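Local coordinates for protein histidine acid phosphatase (Bifidobacterium longum subsp. infantis, PDB 6RXD) that probably removes phosphate groups from inositol polyphosphates such as phytate, and from 2,3-bisphosphoglycerate, as a histidine acid phosphatase of the MINPP1 subfamily, at residues 222-231 with 421-429. Numbering follows the deposited sequence.
Sequences ATIAGAEKTI and ASTTDVYTY
Thr230 and Thr423 supply the one hydrogen bond by which the loop 421-429 is tied to the helix 222-231, a compact example of a helix using a side-chain hydroxyl to hold a passing chain. Thr230 OG1 donates to Thr423 O over a short 2.5 Å, the C=O...donor angle being 159° and the donor tilted 16° from the carbonyl plane. With OG1 beside its own backbone N (chi1 -68°), the hydroxyl faces the loop. A valine here would probably leave Thr423 O without this donor, with only van der Waals contact at this point between the helix and the turn around Thr423.

Apolar packing flanks the bond. CG2 of Thr423 lies 3.7 Å from Gly226 CA, where a side chain on the helix would collide with it. Farther along, Val426 divides its branches: CG1 meets Ala227 CB at 3.8 Å, while CG2 packs on Ile231 CG1, also at 3.8 Å, the two side chains running past each other in opposite directions. Trp347 and Ala351 of helix 339-357 touch Ile231 as well, and Tyr355 touches Val426.

Within the loop, Ser422 OG accepts from Thr424 N and, at 2.9 Å, from Asp425 N, bracing the bend that presents Thr423 O and Val426 to the helix. This ST turn and ST motif thus shape a loop packed along a helix that, on another side, carries Glu228, which binds zinc in a crystal structure of this protein, though not in this chain.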
ATOM      1  N   ALA A 222       5.574 -22.632 -10.857  1.00 20.02           N
ATOM      2  CA  ALA A 222       4.555 -23.234 -11.715  1.00 20.51           C
ATOM      3  C   ALA A 222       3.141 -23.071 -11.161  1.00 18.30           C
ATOM      4  O   ALA A 222       2.185 -22.942 -11.927  1.00 22.22           O
ATOM      5  CB  ALA A 222       4.867 -24.713 -11.955  1.00 21.85           C
ATOM      6  N   THR A 223       3.004 -23.090  -9.838  1.00 15.57           N
ATOM      7  CA  THR A 223       1.681 -22.972  -9.232  1.00 13.32           C
ATOM      8  C   THR A 223       1.129 -21.574  -9.428  1.00 14.50           C
ATOM      9  O   THR A 223      -0.012 -21.405  -9.859  1.00 17.70           O
ATOM     10  CB  THR A 223       1.699 -23.335  -7.743  1.00 17.43           C
ATOM     11  OG1 THR A 223       2.177 -24.676  -7.602  1.00 21.28           O
ATOM     12  CG2 THR A 223       0.296 -23.243  -7.155  1.00 18.48           C
ATOM     13  N   ILE A 224       1.944 -20.568  -9.115  1.00 15.70           N
ATOM     14  CA  ILE A 224       1.542 -19.178  -9.330  1.00 12.61           C
ATOM     15  C   ILE A 224       1.188 -18.926 -10.795  1.00 15.05           C
ATOM     16  O   ILE A 224       0.171 -18.300 -11.091  1.00 16.73           O
ATOM     17  CB  ILE A 224       2.631 -18.187  -8.845  1.00 13.69           C
ATOM     18  CG1 ILE A 224       2.735 -18.249  -7.321  1.00 17.99           C
ATOM     19  CG2 ILE A 224       2.327 -16.763  -9.308  1.00 19.63           C
ATOM     20  CD1 ILE A 224       3.984 -17.597  -6.718  1.00 19.12           C
ATOM     21  N   ALA A 225       2.018 -19.424 -11.707  1.00 15.32           N
ATOM     22  CA  ALA A 225       1.785 -19.240 -13.133  1.00 21.71           C
ATOM     23  C   ALA A 225       0.472 -19.889 -13.565  1.00 17.99           C
ATOM     24  O   ALA A 225      -0.306 -19.289 -14.308  1.00 20.28           O
ATOM     25  CB  ALA A 225       2.952 -19.799 -13.945  1.00 22.32           C
ATOM     26  N   GLY A 226       0.225 -21.107 -13.090  1.00 17.78           N
ATOM     27  CA  GLY A 226      -0.983 -21.826 -13.466  1.00 15.84           C
ATOM     28  C   GLY A 226      -2.238 -21.204 -12.878  1.00 16.08           C
ATOM     29  O   GLY A 226      -3.259 -21.115 -13.554  1.00 18.16           O
ATOM     30  N   ALA A 227      -2.166 -20.792 -11.613  1.00 16.12           N
ATOM     31  CA  ALA A 227      -3.312 -20.184 -10.951  1.00 13.53           C
ATOM     32  C   ALA A 227      -3.675 -18.877 -11.638  1.00 14.68           C
ATOM     33  O   ALA A 227      -4.859 -18.554 -11.810  1.00 19.16           O
ATOM     34  CB  ALA A 227      -3.022 -19.950  -9.467  1.00 18.04           C
ATOM     35  N   GLU A 228      -2.654 -18.110 -12.006  1.00 19.26           N
ATOM     36  CA  GLU A 228      -2.884 -16.834 -12.668  1.00 16.88           C
ATOM     37  C   GLU A 228      -3.476 -17.015 -14.062  1.00 19.31           C
ATOM     38  O   GLU A 228      -4.296 -16.203 -14.489  1.00 18.47           O
ATOM     39  CB  GLU A 228      -1.605 -15.980 -12.689  1.00 19.48           C
ATOM     40  CG  GLU A 228      -1.289 -15.407 -11.319  1.00 19.01           C
ATOM     41  CD  GLU A 228      -0.089 -14.484 -11.289  1.00 26.67           C
ATOM     42  OE1 GLU A 228       0.632 -14.394 -12.306  1.00 28.29           O
ATOM     43  OE2 GLU A 228       0.134 -13.843 -10.228  1.00 25.06           O
ATOM     44  N   LYS A 229      -3.064 -18.066 -14.771  1.00 19.14           N
ATOM     45  CA  LYS A 229      -3.697 -18.391 -16.050  1.00 17.69           C
ATOM     46  C   LYS A 229      -5.177 -18.716 -15.862  1.00 18.62           C
ATOM     47  O   LYS A 229      -6.032 -18.218 -16.598  1.00 23.16           O
ATOM     48  CB  LYS A 229      -2.986 -19.553 -16.752  1.00 21.55           C
ATOM     49  CG  LYS A 229      -3.762 -20.051 -17.978  1.00 28.11           C
ATOM     50  CD  LYS A 229      -3.063 -21.171 -18.721  1.00 33.25           C
ATOM     51  CE  LYS A 229      -3.857 -21.548 -19.971  1.00 39.05           C
ATOM     52  NZ  LYS A 229      -4.245 -20.340 -20.763  1.00 42.89           N
ATOM     53  N   THR A 230      -5.476 -19.546 -14.865  1.00 16.52           N
ATOM     54  CA  THR A 230      -6.856 -19.903 -14.560  1.00 17.26           C
ATOM     55  C   THR A 230      -7.680 -18.642 -14.299  1.00 17.11           C
ATOM     56  O   THR A 230      -8.794 -18.485 -14.804  1.00 19.62           O
ATOM     57  CB  THR A 230      -6.923 -20.846 -13.343  1.00 20.08           C
ATOM     58  OG1 THR A 230      -6.339 -22.109 -13.698  1.00 22.96           O
ATOM     59  CG2 THR A 230      -8.368 -21.064 -12.904  1.00 22.08           C
ATOM     60  N   ILE A 231      -7.114 -17.731 -13.520  1.00 13.84           N
ATOM     61  CA  ILE A 231      -7.824 -16.507 -13.179  1.00 14.88           C
ATOM     62  C   ILE A 231      -7.943 -15.594 -14.396  1.00 17.47           C
ATOM     63  O   ILE A 231      -8.993 -14.991 -14.630  1.00 17.43           O
ATOM     64  CB  ILE A 231      -7.160 -15.830 -11.963  1.00 18.26           C
ATOM     65  CG1 ILE A 231      -7.520 -16.645 -10.713  1.00 21.45           C
ATOM     66  CG2 ILE A 231      -7.613 -14.379 -11.814  1.00 22.93           C
ATOM     67  CD1 ILE A 231      -6.834 -16.221  -9.449  1.00 22.42           C
ATOM     68  N   ALA A 421      -3.070 -25.606  -2.690  1.00 19.64           N
ATOM     69  CA  ALA A 421      -1.926 -25.905  -3.530  1.00 25.03           C
ATOM     70  C   ALA A 421      -2.437 -26.477  -4.846  1.00 25.87           C
ATOM     71  O   ALA A 421      -2.445 -27.694  -5.047  1.00 27.91           O
ATOM     72  CB  ALA A 421      -1.009 -26.906  -2.831  1.00 30.48           C
ATOM     73  N   SER A 422      -2.864 -25.590  -5.738  1.00 18.23           N
ATOM     74  CA  SER A 422      -3.603 -25.991  -6.929  1.00 17.95           C
ATOM     75  C   SER A 422      -3.566 -24.891  -7.976  1.00 19.72           C
ATOM     76  O   SER A 422      -3.547 -23.708  -7.635  1.00 20.51           O
ATOM     77  CB  SER A 422      -5.057 -26.287  -6.552  1.00 20.45           C
ATOM     78  OG  SER A 422      -5.828 -26.676  -7.681  1.00 18.90           O
ATOM     79  N   THR A 423      -3.557 -25.272  -9.252  1.00 20.83           N
ATOM     80  CA  THR A 423      -3.644 -24.284 -10.330  1.00 17.42           C
ATOM     81  C   THR A 423      -5.080 -24.082 -10.808  1.00 17.45           C
ATOM     82  O   THR A 423      -5.350 -23.202 -11.628  1.00 20.57           O
ATOM     83  CB  THR A 423      -2.789 -24.668 -11.531  1.00 19.09           C
ATOM     84  OG1 THR A 423      -3.171 -25.975 -11.982  1.00 21.43           O
ATOM     85  CG2 THR A 423      -1.321 -24.668 -11.154  1.00 21.31           C
ATOM     86  N   THR A 424      -6.000 -24.889 -10.285  1.00 17.45           N
ATOM     87  CA  THR A 424      -7.413 -24.796 -10.660  1.00 17.86           C
ATOM     88  C   THR A 424      -8.326 -24.393  -9.491  1.00 18.95           C
ATOM     89  O   THR A 424      -9.267 -23.620  -9.666  1.00 22.10           O
ATOM     90  CB  THR A 424      -7.914 -26.106 -11.293  1.00 26.13           C
ATOM     91  OG1 THR A 424      -7.751 -27.172 -10.361  1.00 23.52           O
ATOM     92  CG2 THR A 424      -7.126 -26.425 -12.552  1.00 26.15           C
ATOM     93  N   ASP A 425      -8.047 -24.924  -8.305  1.00 17.80           N
ATOM     94  CA  ASP A 425      -8.773 -24.554  -7.087  1.00 19.69           C
ATOM     95  C   ASP A 425      -8.088 -23.316  -6.508  1.00 16.02           C
ATOM     96  O   ASP A 425      -7.304 -23.410  -5.558  1.00 17.98           O
ATOM     97  CB  ASP A 425      -8.732 -25.728  -6.089  1.00 22.34           C
ATOM     98  CG  ASP A 425      -9.540 -25.475  -4.821  1.00 27.69           C
ATOM     99  OD1 ASP A 425     -10.291 -24.481  -4.750  1.00 27.29           O
ATOM    100  OD2 ASP A 425      -9.421 -26.300  -3.889  1.00 25.86           O
ATOM    101  N   VAL A 426      -8.371 -22.158  -7.105  1.00 13.88           N
ATOM    102  CA  VAL A 426      -7.604 -20.942  -6.836  1.00 11.35           C
ATOM    103  C   VAL A 426      -8.260 -20.016  -5.819  1.00 13.20           C
ATOM    104  O   VAL A 426      -9.408 -20.217  -5.429  1.00 16.73           O
ATOM    105  CB  VAL A 426      -7.393 -20.129  -8.145  1.00 12.36           C
ATOM    106  CG1 VAL A 426      -6.635 -20.966  -9.185  1.00 17.85           C
ATOM    107  CG2 VAL A 426      -8.743 -19.659  -8.718  1.00 15.53           C
ATOM    108  N   TYR A 427      -7.492 -19.002  -5.410  1.00 11.32           N
ATOM    109  CA  TYR A 427      -7.951 -17.907  -4.564  1.00 12.44           C
ATOM    110  C   TYR A 427      -9.194 -17.235  -5.137  1.00 11.62           C
ATOM    111  O   TYR A 427      -9.196 -16.796  -6.291  1.00 12.61           O
ATOM    112  CB  TYR A 427      -6.823 -16.875  -4.462  1.00 15.20           C
ATOM    113  CG  TYR A 427      -7.266 -15.502  -4.000  1.00 11.36           C
ATOM    114  CD1 TYR A 427      -7.416 -15.217  -2.648  1.00 12.09           C
ATOM    115  CD2 TYR A 427      -7.493 -14.486  -4.914  1.00 12.37           C
ATOM    116  CE1 TYR A 427      -7.821 -13.951  -2.215  1.00 11.40           C
ATOM    117  CE2 TYR A 427      -7.905 -13.227  -4.502  1.00 13.03           C
ATOM    118  CZ  TYR A 427      -8.065 -12.963  -3.151  1.00 10.35           C
ATOM    119  OH  TYR A 427      -8.463 -11.693  -2.762  1.00 12.72           O
ATOM    120  N   THR A 428     -10.253 -17.159  -4.331  1.00 10.71           N
ATOM    121  CA  THR A 428     -11.455 -16.444  -4.720  1.00 13.13           C
ATOM    122  C   THR A 428     -11.969 -15.684  -3.522  1.00 13.04           C
ATOM    123  O   THR A 428     -11.564 -15.943  -2.393  1.00 12.10           O
ATOM    124  CB  THR A 428     -12.586 -17.383  -5.196  1.00 13.34           C
ATOM    125  OG1 THR A 428     -13.069 -18.153  -4.088  1.00 15.99           O
ATOM    126  CG2 THR A 428     -12.121 -18.319  -6.305  1.00 14.43           C
ATOM    127  N   TYR A 429     -12.873 -14.747  -3.772  1.00 10.93           N
ATOM    128  CA  TYR A 429     -13.495 -14.013  -2.691  1.00 10.77           C
ATOM    129  C   TYR A 429     -14.357 -14.915  -1.808  1.00 11.80           C
ATOM    130  O   TYR A 429     -14.572 -14.612  -0.628  1.00 17.29           O
ATOM    131  CB  TYR A 429     -14.311 -12.853  -3.258  1.00 12.25           C
ATOM    132  CG  TYR A 429     -13.493 -11.622  -3.604  1.00 11.49           C
ATOM    133  CD1 TYR A 429     -14.109 -10.491  -4.124  1.00 12.30           C
ATOM    134  CD2 TYR A 429     -12.111 -11.584  -3.409  1.00 11.24           C
ATOM    135  CE1 TYR A 429     -13.385  -9.355  -4.439  1.00 14.09           C
ATOM    136  CE2 TYR A 429     -11.367 -10.434  -3.722  1.00 10.40           C
ATOM    137  CZ  TYR A 429     -12.028  -9.324  -4.229  1.00 13.61           C
ATOM    138  OH  TYR A 429     -11.335  -8.177  -4.529  1.00 14.66           O
TER